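PDB 6ABX: citrate synthase from Metallosphaera sedula, which probably catalyses the condensation of oxaloacetate, acetyl-CoA and water to citrate and CoA, a step of the tricarboxylic acid cycle. Local coordinates for residues G216-L222 with V306-L312; E278-F283 with L312-A316. One frame throughout, in Å; residues are numbered along the deposited sequence.

Contact 1. Residues G216-L222 with V306-L312; sequences GANSEAL and VDFYSGL. With GOL (glycerol), chain E.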
loop_
_atom_site.group_PDB
_atom_site.type_symbol
_atom_site.label_atom_id
_atom_site.label_comp_id
_atom_site.label_asym_id
_atom_site.label_seq_id
_atom_site.Cartn_x
_atom_site.Cartn_y
_atom_site.Cartn_z
ATOM N N GLY A 216 -5.518 5.896 -16.142
ATOM C CA GLY A 216 -6.738 5.122 -16.346
ATOM C C GLY A 216 -7.862 5.462 -15.374
ATOM O O GLY A 216 -9.038 5.238 -15.687
ATOM N N ALA A 217 -7.530 5.935 -14.167
ATOM C CA ALA A 217 -8.439 5.829 -12.968
ATOM C C ALA A 217 -8.868 7.226 -12.535
ATOM O O ALA A 217 -8.674 7.620 -11.397
ATOM C CB ALA A 217 -7.739 5.133 -11.822
ATOM N N ASN A 218 -9.348 7.997 -13.504
ATOM C CA ASN A 218 -9.733 9.337 -13.332
ATOM C C ASN A 218 -10.915 9.639 -14.295
ATOM O O ASN A 218 -11.169 8.845 -15.244
ATOM C CB ASN A 218 -8.524 10.207 -13.601
ATOM C CG ASN A 218 -8.231 10.204 -15.076
ATOM O OD1 ASN A 218 -8.949 10.857 -15.826
ATOM N ND2 ASN A 218 -7.257 9.408 -15.489
ATOM N N SER A 219 -11.616 10.772 -14.076
ATOM C CA SER A 219 -12.702 11.283 -14.977
ATOM C C SER A 219 -12.320 12.630 -15.651
ATOM O O SER A 219 -13.182 13.448 -15.973
ATOM C CB SER A 219 -14.049 11.402 -14.235
ATOM O OG SER A 219 -14.716 10.139 -14.072
ATOM N N GLU A 220 -11.027 12.854 -15.904
ATOM C CA GLU A 220 -10.516 14.085 -16.495
ATOM C C GLU A 220 -11.112 14.324 -17.898
ATOM O O GLU A 220 -11.438 15.484 -18.295
ATOM C CB GLU A 220 -8.989 13.995 -16.502
ATOM C CG GLU A 220 -8.388 14.357 -15.153
ATOM C CD GLU A 220 -8.600 15.825 -14.787
ATOM O OE1 GLU A 220 -8.187 16.705 -15.569
ATOM O OE2 GLU A 220 -9.224 16.091 -13.749
ATOM N N ALA A 221 -11.250 13.263 -18.678
ATOM C CA ALA A 221 -11.776 13.419 -20.019
ATOM C C ALA A 221 -13.245 13.815 -19.951
ATOM O O ALA A 221 -13.700 14.630 -20.714
ATOM C CB ALA A 221 -11.624 12.159 -20.840
ATOM N N LEU A 222 -13.978 13.252 -18.992
ATOM C CA LEU A 222 -15.400 13.598 -18.883
ATOM C C LEU A 222 -15.552 15.080 -18.532
ATOM O O LEU A 222 -16.447 15.717 -19.060
ATOM C CB LEU A 222 -16.068 12.750 -17.800
ATOM C CG LEU A 222 -17.537 13.132 -17.534
ATOM C CD1 LEU A 222 -18.391 12.963 -18.781
ATOM C CD2 LEU A 222 -18.121 12.301 -16.397
ATOM N N VAL A 306 -8.310 4.016 -22.420
ATOM C CA VAL A 306 -9.581 3.548 -21.828
ATOM C C VAL A 306 -10.328 4.695 -21.124
ATOM O O VAL A 306 -11.561 4.753 -21.179
ATOM C CB VAL A 306 -9.272 2.370 -20.876
ATOM C CG1 VAL A 306 -8.293 2.735 -19.766
ATOM C CG2 VAL A 306 -10.536 1.729 -20.354
ATOM N N ASP A 307 -9.600 5.586 -20.444
ATOM C CA ASP A 307 -10.275 6.632 -19.708
ATOM C C ASP A 307 -10.772 7.788 -20.587
ATOM O O ASP A 307 -11.351 8.720 -20.029
ATOM C CB ASP A 307 -9.462 7.239 -18.566
ATOM C CG ASP A 307 -8.056 7.690 -18.897
ATOM O OD1 ASP A 307 -7.744 7.825 -20.080
ATOM O OD2 ASP A 307 -7.262 7.873 -17.915
ATOM N N PHE A 308 -10.661 7.712 -21.925
ATOM C CA PHE A 308 -11.369 8.656 -22.745
ATOM C C PHE A 308 -12.882 8.474 -22.613
ATOM O O PHE A 308 -13.643 9.463 -22.575
ATOM C CB PHE A 308 -10.910 8.502 -24.188
ATOM C CG PHE A 308 -11.417 9.593 -25.092
ATOM C CD1 PHE A 308 -10.805 10.833 -25.079
ATOM C CD2 PHE A 308 -12.531 9.401 -25.885
ATOM C CE1 PHE A 308 -11.236 11.835 -25.941
ATOM C CE2 PHE A 308 -12.992 10.420 -26.716
ATOM C CZ PHE A 308 -12.358 11.650 -26.702
ATOM N N TYR A 309 -13.331 7.207 -22.610
ATOM C CA TYR A 309 -14.770 6.869 -22.633
ATOM C C TYR A 309 -15.256 6.363 -21.258
ATOM O O TYR A 309 -16.440 6.437 -21.012
ATOM C CB TYR A 309 -15.056 5.794 -23.691
ATOM C CG TYR A 309 -15.099 6.357 -25.092
ATOM C CD1 TYR A 309 -16.071 7.278 -25.444
ATOM C CD2 TYR A 309 -14.154 6.016 -26.033
ATOM C CE1 TYR A 309 -16.123 7.829 -26.721
ATOM C CE2 TYR A 309 -14.149 6.625 -27.291
ATOM C CZ TYR A 309 -15.142 7.516 -27.634
ATOM O OH TYR A 309 -15.122 8.097 -28.885
ATOM N N SER A 310 -14.378 5.826 -20.395
ATOM C CA SER A 310 -14.866 5.095 -19.189
ATOM C C SER A 310 -15.655 6.033 -18.284
ATOM O O SER A 310 -16.766 5.682 -17.834
ATOM C CB SER A 310 -13.772 4.427 -18.458
ATOM O OG SER A 310 -12.834 5.375 -17.963
ATOM N N GLY A 311 -15.102 7.221 -17.988
ATOM C CA GLY A 311 -15.816 8.121 -17.089
ATOM C C GLY A 311 -17.206 8.496 -17.599
ATOM O O GLY A 311 -18.182 8.504 -16.850
ATOM N N LEU A 312 -17.333 8.768 -18.895
ATOM C CA LEU A 312 -18.605 9.105 -19.505
ATOM C C LEU A 312 -19.614 7.957 -19.418
ATOM O O LEU A 312 -20.788 8.153 -19.095
ATOM C CB LEU A 312 -18.337 9.549 -20.951
ATOM C CG LEU A 312 -19.576 9.805 -21.796
ATOM C CD1 LEU A 312 -20.481 10.796 -21.101
ATOM C CD2 LEU A 312 -19.156 10.305 -23.165
HETATM C C1 GOL E . -5.373 11.243 -19.475
HETATM O O1 GOL E . -6.581 11.800 -18.889
HETATM C C2 GOL E . -5.371 9.737 -19.217
HETATM O O2 GOL E . -5.129 8.980 -20.421
HETATM C C3 GOL E . -4.350 9.339 -18.141
HETATM O O3 GOL E . -4.297 7.918 -18.041
HETATM O O HOH W 1 -10.624 3.954 -17.391
HETATM O O HOH W 2 -9.651 10.820 -18.259
HETATM O O HOH W 3 -12.887 9.364 -18.069
#
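The carboxylate of Asp307, predicted to be a catalytic residue, is buried at the heart of this contact and holds a glycerol molecule. Its OD2 accepts a hydrogen bond from Asn218 ND2 at 2.9 Å and a weak one from Gly216 N at 3.2 Å. Glycerol, probably from the crystallisation liquor, donates hydrogen bonds from O2 to Asp307 OD1 (2.9 Å) and from O3 to Asp307 OD2 (3.0 Å), while Gly216 N gives glycerol O3 a straighter bond of 3.0 Å. The other end of the Asn218 amide closes an Asx turn: OD1 accepts from Glu220 N at 2.9 Å, just where helix 220-228 starts. Waters link the two segments. Water 2 joins Asn218 OD1, Ala221 N and Asp307 O; water 1 bridges Gly216 O and Ser310 OG, 2.7 Å from each. Further along, the two segments can come close because Gly311 has no side chain: a CB there would lie 2.9 Å from Ser219 OG, a clash. Leu222 CD1 then meets Leu312 CD1 at 3.8 Å, and Phe308 packs against Phe251, an acetyl-CoA-binding residue. With Asn218 and, weakly, Gly216 donating to OD2 and Asn305 to OD1, the carboxylate is probably oriented by neutral donors, consistent with the base that takes a proton from the acetyl-CoA methyl in citrate synthases.

Contact 2. Residues E278-F283 with L312-A316; sequences EIKRLF and LVFYA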
loop_
_atom_site.group_PDB
_atom_site.type_symbol
_atom_site.label_atom_id
_atom_site.label_comp_id
_atom_site.label_asym_id
_atom_site.label_seq_id
_atom_site.Cartn_x
_atom_site.Cartn_y
_atom_site.Cartn_z
ATOM N N GLU A 278 -28.530 15.007 -22.222
ATOM C CA GLU A 278 -27.184 15.360 -21.746
ATOM C C GLU A 278 -26.164 14.306 -22.222
ATOM O O GLU A 278 -25.110 14.653 -22.753
ATOM C CB GLU A 278 -27.187 15.550 -20.226
ATOM C CG GLU A 278 -25.806 15.735 -19.621
ATOM C CD GLU A 278 -25.772 15.696 -18.105
ATOM O OE1 GLU A 278 -26.759 15.252 -17.512
ATOM O OE2 GLU A 278 -24.777 16.116 -17.529
ATOM N N ILE A 279 -26.482 13.018 -22.088
ATOM C CA ILE A 279 -25.532 11.991 -22.376
ATOM C C ILE A 279 -25.313 11.926 -23.894
ATOM O O ILE A 279 -24.210 11.713 -24.373
ATOM C CB ILE A 279 -25.967 10.645 -21.760
ATOM C CG1 ILE A 279 -26.073 10.721 -20.234
ATOM C CG2 ILE A 279 -25.069 9.530 -22.236
ATOM C CD1 ILE A 279 -24.823 11.205 -19.511
ATOM N N LYS A 280 -26.393 12.083 -24.678
ATOM C CA LYS A 280 -26.242 12.045 -26.119
ATOM C C LYS A 280 -25.260 13.149 -26.589
ATOM O O LYS A 280 -24.393 12.914 -27.414
ATOM C CB LYS A 280 -27.603 12.239 -26.793
ATOM C CG LYS A 280 -27.590 12.018 -28.301
ATOM C CD LYS A 280 -28.878 11.422 -28.840
ATOM C CE LYS A 280 -28.633 10.468 -29.992
ATOM N NZ LYS A 280 -28.091 11.185 -31.170
ATOM N N ARG A 281 -25.443 14.342 -26.046
ATOM C CA ARG A 281 -24.642 15.518 -26.321
ATOM C C ARG A 281 -23.186 15.214 -25.953
ATOM O O ARG A 281 -22.247 15.449 -26.741
ATOM C CB ARG A 281 -25.207 16.679 -25.508
ATOM C CG ARG A 281 -24.480 18.003 -25.667
ATOM C CD ARG A 281 -25.320 19.173 -25.175
ATOM N NE ARG A 281 -25.758 19.043 -23.787
ATOM C CZ ARG A 281 -24.988 19.224 -22.697
ATOM N NH1 ARG A 281 -25.569 19.371 -21.525
ATOM N NH2 ARG A 281 -23.660 19.236 -22.750
ATOM N N LEU A 282 -22.997 14.653 -24.760
ATOM C CA LEU A 282 -21.654 14.389 -24.264
ATOM C C LEU A 282 -20.952 13.345 -25.110
ATOM O O LEU A 282 -19.719 13.456 -25.336
ATOM C CB LEU A 282 -21.663 14.004 -22.779
ATOM C CG LEU A 282 -21.994 15.105 -21.779
ATOM C CD1 LEU A 282 -22.050 14.531 -20.372
ATOM C CD2 LEU A 282 -20.974 16.227 -21.797
ATOM N N PHE A 283 -21.678 12.348 -25.621
ATOM C CA PHE A 283 -21.089 11.401 -26.531
ATOM C C PHE A 283 -20.740 12.024 -27.891
ATOM O O PHE A 283 -19.737 11.637 -28.466
ATOM C CB PHE A 283 -21.986 10.176 -26.735
ATOM C CG PHE A 283 -21.707 9.113 -25.711
ATOM C CD1 PHE A 283 -20.659 8.229 -25.913
ATOM C CD2 PHE A 283 -22.461 9.020 -24.550
ATOM C CE1 PHE A 283 -20.383 7.269 -24.956
ATOM C CE2 PHE A 283 -22.171 8.065 -23.587
ATOM C CZ PHE A 283 -21.133 7.190 -23.806
ATOM N N LEU A 312 -17.333 8.768 -18.895
ATOM C CA LEU A 312 -18.605 9.105 -19.505
ATOM C C LEU A 312 -19.614 7.957 -19.418
ATOM O O LEU A 312 -20.788 8.153 -19.095
ATOM C CB LEU A 312 -18.337 9.549 -20.951
ATOM C CG LEU A 312 -19.576 9.805 -21.796
ATOM C CD1 LEU A 312 -20.481 10.796 -21.101
ATOM C CD2 LEU A 312 -19.156 10.305 -23.165
ATOM N N VAL A 313 -19.147 6.724 -19.640
ATOM C CA VAL A 313 -20.005 5.520 -19.509
ATOM C C VAL A 313 -20.505 5.357 -18.068
ATOM O O VAL A 313 -21.689 5.175 -17.877
ATOM C CB VAL A 313 -19.270 4.264 -20.006
ATOM C CG1 VAL A 313 -19.970 2.978 -19.596
ATOM C CG2 VAL A 313 -19.068 4.318 -21.512
ATOM N N PHE A 314 -19.625 5.486 -17.082
ATOM C CA PHE A 314 -20.038 5.337 -15.670
ATOM C C PHE A 314 -20.971 6.486 -15.262
ATOM O O PHE A 314 -21.943 6.289 -14.545
ATOM C CB PHE A 314 -18.808 5.235 -14.779
ATOM C CG PHE A 314 -18.127 3.899 -14.915
ATOM C CD1 PHE A 314 -18.813 2.728 -14.680
ATOM C CD2 PHE A 314 -16.787 3.818 -15.232
ATOM C CE1 PHE A 314 -18.188 1.494 -14.812
ATOM C CE2 PHE A 314 -16.169 2.574 -15.361
ATOM C CZ PHE A 314 -16.888 1.423 -15.204
ATOM N N TYR A 315 -20.701 7.706 -15.753
ATOM C CA TYR A 315 -21.587 8.836 -15.521
ATOM C C TYR A 315 -22.977 8.566 -16.112
ATOM O O TYR A 315 -24.000 8.890 -15.466
ATOM C CB TYR A 315 -20.953 10.119 -16.077
ATOM C CG TYR A 315 -21.810 11.353 -15.943
ATOM C CD1 TYR A 315 -22.045 11.904 -14.696
ATOM C CD2 TYR A 315 -22.339 11.998 -17.039
ATOM C CE1 TYR A 315 -22.826 13.037 -14.538
ATOM C CE2 TYR A 315 -23.140 13.134 -16.903
ATOM C CZ TYR A 315 -23.378 13.652 -15.648
ATOM O OH TYR A 315 -24.120 14.787 -15.454
ATOM N N ALA A 316 -23.026 8.000 -17.312
ATOM C CA ALA A 316 -24.253 7.699 -18.037
ATOM C C ALA A 316 -25.109 6.715 -17.227
ATOM O O ALA A 316 -26.322 6.737 -17.285
ATOM C CB ALA A 316 -23.949 7.168 -19.412
#
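Two antiparallel helices of the largely helical citrate synthase fold pack side by side here: the axes of the short segments run at 173° and approach to 10.8 Å, a gap filled by side chains. Glu278 comes first, partly exposed, its extended side chain reaching the tip of Tyr315, whose OH donates to OE2 of Glu278 at 2.6 Å. One residue on, Ile279 fills the space beside Ala316, where the backbones are nearest, with CA atoms 6.2 Å apart. Its CG2 lies 3.8 Å from Ala316 CB, and its CD1 touches Tyr315 CD2 at 3.6 Å; the small alanine leaves room for this approach. One turn on from Glu278, Leu282 returns to the interface. Leu282 CB meets Leu312 CD1 at 3.8 Å and Leu282 CD1 meets Tyr315 CE2 at 3.9 Å, so the tyrosine ring is lined by both Ile279 and Leu282. Phe225 of helix 220-228 also touches Leu282. Phe283 completes the row, with Val313 CG2 at its ring edge, 4.2 Å from CZ, and Leu312 over one face in a CH-pi contact: Leu312 CD2 stands 3.5 Å from the ring centroid, only 2° off the normal.

Overall arrangement
Helix 310-316 serves both contacts, whose centres lie 11 Å apart. Its start and the residues leading into it (306-309) face 216-222 in contact 1; Leu312, Tyr315 and Ala316 point toward helix 277-297 in contact 2. Leu312 belongs to both, and Leu222 extends the packing from one to the other: Leu222 CD2 is 3.6 Å from Tyr315 CB, and Leu222 CD1 is 4.3 Å from Leu282 CD1. Contact 1 is polar around Asp307, and Val306 has its side chain about 4 Å from bound citrate and about 3 Å from that of the oxaloacetate-binding Arg262. Contact 2 is farther away, mainly apolar apart from the Tyr315–Glu278 hydrogen bond, with the Leu312 side chain about 9 Å from that of Asp307.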